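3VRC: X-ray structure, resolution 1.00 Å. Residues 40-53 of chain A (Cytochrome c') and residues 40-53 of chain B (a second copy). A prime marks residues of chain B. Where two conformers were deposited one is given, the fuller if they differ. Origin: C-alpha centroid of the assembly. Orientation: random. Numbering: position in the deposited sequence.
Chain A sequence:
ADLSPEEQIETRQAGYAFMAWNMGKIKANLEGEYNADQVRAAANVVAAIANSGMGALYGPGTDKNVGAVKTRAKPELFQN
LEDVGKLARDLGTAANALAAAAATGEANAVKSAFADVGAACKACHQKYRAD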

# COMPACT_ATOMS: atom_id res chain seq x y z
N ARG A 40 -7.99 12.96 0.25
CA ARG A 40 -6.78 12.95 -0.63
C ARG A 40 -5.80 11.85 -0.24
O ARG A 40 -5.30 11.12 -1.06
CB ARG A 40 -6.02 14.30 -0.58
CG ARG A 40 -6.72 15.41 -1.29
CD ARG A 40 -5.99 16.79 -1.04
NE ARG A 40 -6.59 17.84 -1.78
CZ ARG A 40 -7.54 18.62 -1.38
NH1 ARG A 40 -7.85 18.85 -0.08
NH2 ARG A 40 -8.09 19.42 -2.34
N ALA A 41 -5.50 11.80 1.09
CA ALA A 41 -4.48 10.85 1.50
C ALA A 41 -4.92 9.40 1.19
O ALA A 41 -4.13 8.55 0.74
CB ALA A 41 -4.15 10.98 2.97
N ALA A 42 -6.19 9.10 1.50
CA ALA A 42 -6.69 7.74 1.28
C ALA A 42 -6.80 7.42 -0.22
O ALA A 42 -6.43 6.34 -0.65
CB ALA A 42 -8.02 7.60 2.00
N ALA A 43 -7.33 8.39 -0.99
CA ALA A 43 -7.46 8.19 -2.43
C ALA A 43 -6.09 7.98 -3.10
O ALA A 43 -5.93 7.18 -4.02
CB ALA A 43 -8.17 9.36 -3.09
N ASN A 44 -5.06 8.70 -2.57
CA ASN A 44 -3.73 8.54 -3.14
C ASN A 44 -3.22 7.14 -2.92
O ASN A 44 -2.54 6.56 -3.78
CB ASN A 44 -2.75 9.56 -2.57
CG ASN A 44 -3.02 10.93 -3.14
OD1 ASN A 44 -3.73 11.10 -4.13
ND2 ASN A 44 -2.40 11.94 -2.53
N VAL A 45 -3.52 6.53 -1.75
CA VAL A 45 -3.12 5.14 -1.56
C VAL A 45 -3.83 4.22 -2.55
O VAL A 45 -3.20 3.35 -3.13
CB VAL A 45 -3.43 4.67 -0.10
CG1 VAL A 45 -3.17 3.18 -0.01
CG2 VAL A 45 -2.58 5.44 0.89
N VAL A 46 -5.16 4.37 -2.70
CA VAL A 46 -5.89 3.45 -3.57
C VAL A 46 -5.35 3.58 -5.01
O VAL A 46 -5.08 2.57 -5.66
CB VAL A 46 -7.38 3.69 -3.46
CG1 VAL A 46 -8.16 2.78 -4.42
CG2 VAL A 46 -7.86 3.48 -2.02
N ALA A 47 -5.19 4.82 -5.50
CA ALA A 47 -4.68 5.01 -6.84
C ALA A 47 -3.27 4.45 -6.99
O ALA A 47 -2.95 3.83 -8.01
CB ALA A 47 -4.72 6.46 -7.23
N ALA A 48 -2.42 4.69 -6.01
CA ALA A 48 -1.04 4.24 -6.14
C ALA A 48 -0.98 2.71 -6.17
O ALA A 48 -0.30 2.11 -7.01
CB ALA A 48 -0.12 4.80 -5.07
N ILE A 49 -1.67 2.06 -5.23
CA ILE A 49 -1.64 0.61 -5.19
C ILE A 49 -2.28 0.03 -6.47
O ILE A 49 -1.75 -0.95 -7.04
CB ILE A 49 -2.26 0.07 -3.89
CG1 ILE A 49 -1.39 0.53 -2.70
CG2 ILE A 49 -2.38 -1.44 -3.96
CD1 ILE A 49 -1.91 0.06 -1.33
N ALA A 50 -3.38 0.60 -6.90
CA ALA A 50 -4.03 0.08 -8.11
C ALA A 50 -3.16 0.20 -9.36
O ALA A 50 -3.47 -0.44 -10.35
CB ALA A 50 -5.37 0.76 -8.28
N ASN A 51 -2.17 1.06 -9.39
CA ASN A 51 -1.35 1.32 -10.58
C ASN A 51 0.15 0.77 -10.34
O ASN A 51 1.14 1.03 -11.04
CB ASN A 51 -1.63 2.79 -10.98
CG ASN A 51 -3.05 2.98 -11.52
OD1 ASN A 51 -3.33 2.57 -12.61
ND2 ASN A 51 -3.95 3.58 -10.74
N SER A 52 0.33 -0.08 -9.36
CA SER A 52 1.66 -0.48 -8.91
C SER A 52 2.13 -1.74 -9.57
O SER A 52 3.13 -2.31 -9.13
CB SER A 52 1.63 -0.63 -7.36
OG SER A 52 0.85 -1.71 -6.95
N GLY A 53 1.47 -2.25 -10.62
CA GLY A 53 2.01 -3.43 -11.29
C GLY A 53 1.75 -4.69 -10.55
O GLY A 53 2.56 -5.60 -10.63
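Chain B, residues 40-53: RAAANVVAAIANSG

Residues 40-53 of the two cytochrome c' chains pack as a pair of helices related by a near-twofold arrangement, so that almost every contact occurs twice. In each chain the stretch enters already helical, runs on as an alpha-helix with i to i+4 backbone hydrogen bonds such as Ala48 N to Asn44 O (2.9 Å), and gives way to a turn at its C-terminal end, where Ser52 N bonds instead to Ile49 O (3.2 Å). Asn51′ is the first residue after the chain B helix to leave helical phi/psi. Gly53 and Gly53′ have positive phi (78° and 84°), a conformation in which a CB would press on the carbonyl O of the preceding serine.

Chain B runs roughly antiparallel to chain A: the N-to-C directions differ by 150° (signed crossing angle -150°), and the axes approach to 8.4 Å. The register pairs Val45 with Ala48′ and Ala48 with Val45′, each with CA atoms 4.9 Å apart; farther out, Ala41 CA lies 5.6 Å from Ser52′ CA, and Ser52 CA lies 5.5 Å from Ala41′ CA. So close an approach is accommodated by alanine at the crossing. Ala48 and Ala48′ point their CA-to-CB bonds toward the opposing helix, and their CB atoms meet at 4.1 Å. Each methyl also reaches backbone: Ala48 CB is 3.6 Å from Asn44′ O, and Ala48′ CB is 3.6 Å from Asn44 O.

Val45 and Val45′, both in the t rotamer, project sideways yet pack closely. Val45 CG2 lies 3.5 Å from Ala48′ O, 3.9 Å from Ala48′ CB and 3.7 Å from Ser52′ CB; Val45′ CG2 lies 3.5 Å from Ala48 O and 3.6 Å from Ser52 CB. The extended mt side chains of Ile49 and Ile49′ also start sideways, but their ends come nearer and touch CD1 to CD1 at 4.3 Å. Toward the ends, Ala41 CB rests 3.7 Å from Asn51′ O, and Ala41′ CB 3.6 Å from Asn51 O.

No direct hydrogen bond joins the stretches. Two waters bridge them instead, one donating to Ala41 O (2.8 Å) and Ala48′ O (2.7 Å), the other to Ala48 O and Ala41′ O (both 2.8 Å). The polar side chains at the C-terminal ends turn back on their own helices: Asn51 ND2 donates to Ala47 O (2.9 Å) and Ser52 OG to Ile49 O (2.7 Å), as do their chain B counterparts. The contact buries 441 Å² in total, both sides summed.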

# COMPACT_ATOMS: atom_id res chain seq x y z
N ARG B 40 8.26 5.89 -11.12
CA ARG B 40 7.15 6.78 -10.75
C ARG B 40 6.09 6.02 -9.98
O ARG B 40 5.64 6.42 -8.91
CB ARG B 40 6.49 7.38 -12.01
CG ARG B 40 7.26 8.55 -12.59
CD ARG B 40 6.52 9.11 -13.84
NE ARG B 40 7.26 10.22 -14.44
CZ ARG B 40 8.17 10.13 -15.42
NH1 ARG B 40 8.39 8.97 -16.05
NH2 ARG B 40 8.79 11.22 -15.82
N ALA B 41 5.63 4.90 -10.54
CA ALA B 41 4.53 4.15 -9.91
C ALA B 41 4.97 3.66 -8.51
O ALA B 41 4.20 3.72 -7.56
CB ALA B 41 4.14 2.99 -10.81
N ALA B 42 6.18 3.14 -8.41
CA ALA B 42 6.69 2.62 -7.14
C ALA B 42 6.85 3.73 -6.12
O ALA B 42 6.48 3.57 -4.95
CB ALA B 42 7.99 1.91 -7.38
N ALA B 43 7.44 4.85 -6.53
CA ALA B 43 7.62 5.98 -5.63
C ALA B 43 6.28 6.53 -5.16
O ALA B 43 6.14 6.94 -4.02
CB ALA B 43 8.40 7.08 -6.33
N ASN B 44 5.27 6.52 -6.06
CA ASN B 44 3.94 7.01 -5.65
C ASN B 44 3.36 6.11 -4.54
O ASN B 44 2.66 6.65 -3.67
CB ASN B 44 3.01 7.06 -6.85
CG ASN B 44 3.35 8.19 -7.80
OD1 ASN B 44 4.17 9.05 -7.50
ND2 ASN B 44 2.69 8.16 -8.94
N VAL B 45 3.61 4.82 -4.62
CA VAL B 45 3.14 3.94 -3.54
C VAL B 45 3.82 4.34 -2.22
O VAL B 45 3.17 4.44 -1.16
CB VAL B 45 3.42 2.47 -3.84
CG1 VAL B 45 3.13 1.63 -2.60
CG2 VAL B 45 2.57 1.98 -5.00
N VAL B 46 5.14 4.51 -2.24
CA VAL B 46 5.84 4.81 -0.99
C VAL B 46 5.37 6.09 -0.43
O VAL B 46 5.09 6.20 0.79
CB VAL B 46 7.38 4.73 -1.22
CG1 VAL B 46 8.11 5.08 0.09
CG2 VAL B 46 7.82 3.39 -1.71
N ALA B 47 5.23 7.14 -1.26
CA ALA B 47 4.72 8.41 -0.81
C ALA B 47 3.33 8.29 -0.22
O ALA B 47 3.02 8.87 0.85
CB ALA B 47 4.74 9.41 -1.93
N ALA B 48 2.45 7.58 -0.91
CA ALA B 48 1.06 7.50 -0.46
C ALA B 48 1.00 6.74 0.90
O ALA B 48 0.31 7.21 1.83
CB ALA B 48 0.17 6.84 -1.49
N ILE B 49 1.63 5.60 0.97
CA ILE B 49 1.55 4.82 2.21
C ILE B 49 2.22 5.55 3.37
O ILE B 49 1.68 5.59 4.49
CB ILE B 49 2.11 3.43 2.03
CG1 ILE B 49 1.25 2.65 0.99
CG2 ILE B 49 2.19 2.69 3.39
CD1 ILE B 49 1.73 1.25 0.73
N ALA B 50 3.35 6.23 3.12
CA ALA B 50 4.03 6.96 4.19
C ALA B 50 3.22 8.10 4.69
O ALA B 50 3.47 8.57 5.81
CB ALA B 50 5.39 7.42 3.69
N ASN B 51 2.26 8.65 3.92
CA ASN B 51 1.47 9.73 4.27
C ASN B 51 -0.01 9.36 4.53
O ASN B 51 -0.87 10.20 4.54
CB ASN B 51 1.57 10.85 3.22
CG ASN B 51 2.96 11.47 3.28
OD1 ASN B 51 3.24 12.24 4.21
ND2 ASN B 51 3.84 11.12 2.39
N SER B 52 -0.26 8.10 4.86
CA SER B 52 -1.61 7.58 5.00
C SER B 52 -2.12 7.57 6.39
O SER B 52 -3.25 7.13 6.57
CB SER B 52 -1.68 6.14 4.40
OG SER B 52 -0.94 5.21 5.14
N GLY B 53 -1.33 8.03 7.37
CA GLY B 53 -1.86 8.10 8.74
C GLY B 53 -1.73 6.77 9.46
O GLY B 53 -2.62 6.42 10.29
O HOH W 1 -1.46 9.19 1.16
O HOH W 2 1.56 3.67 -8.35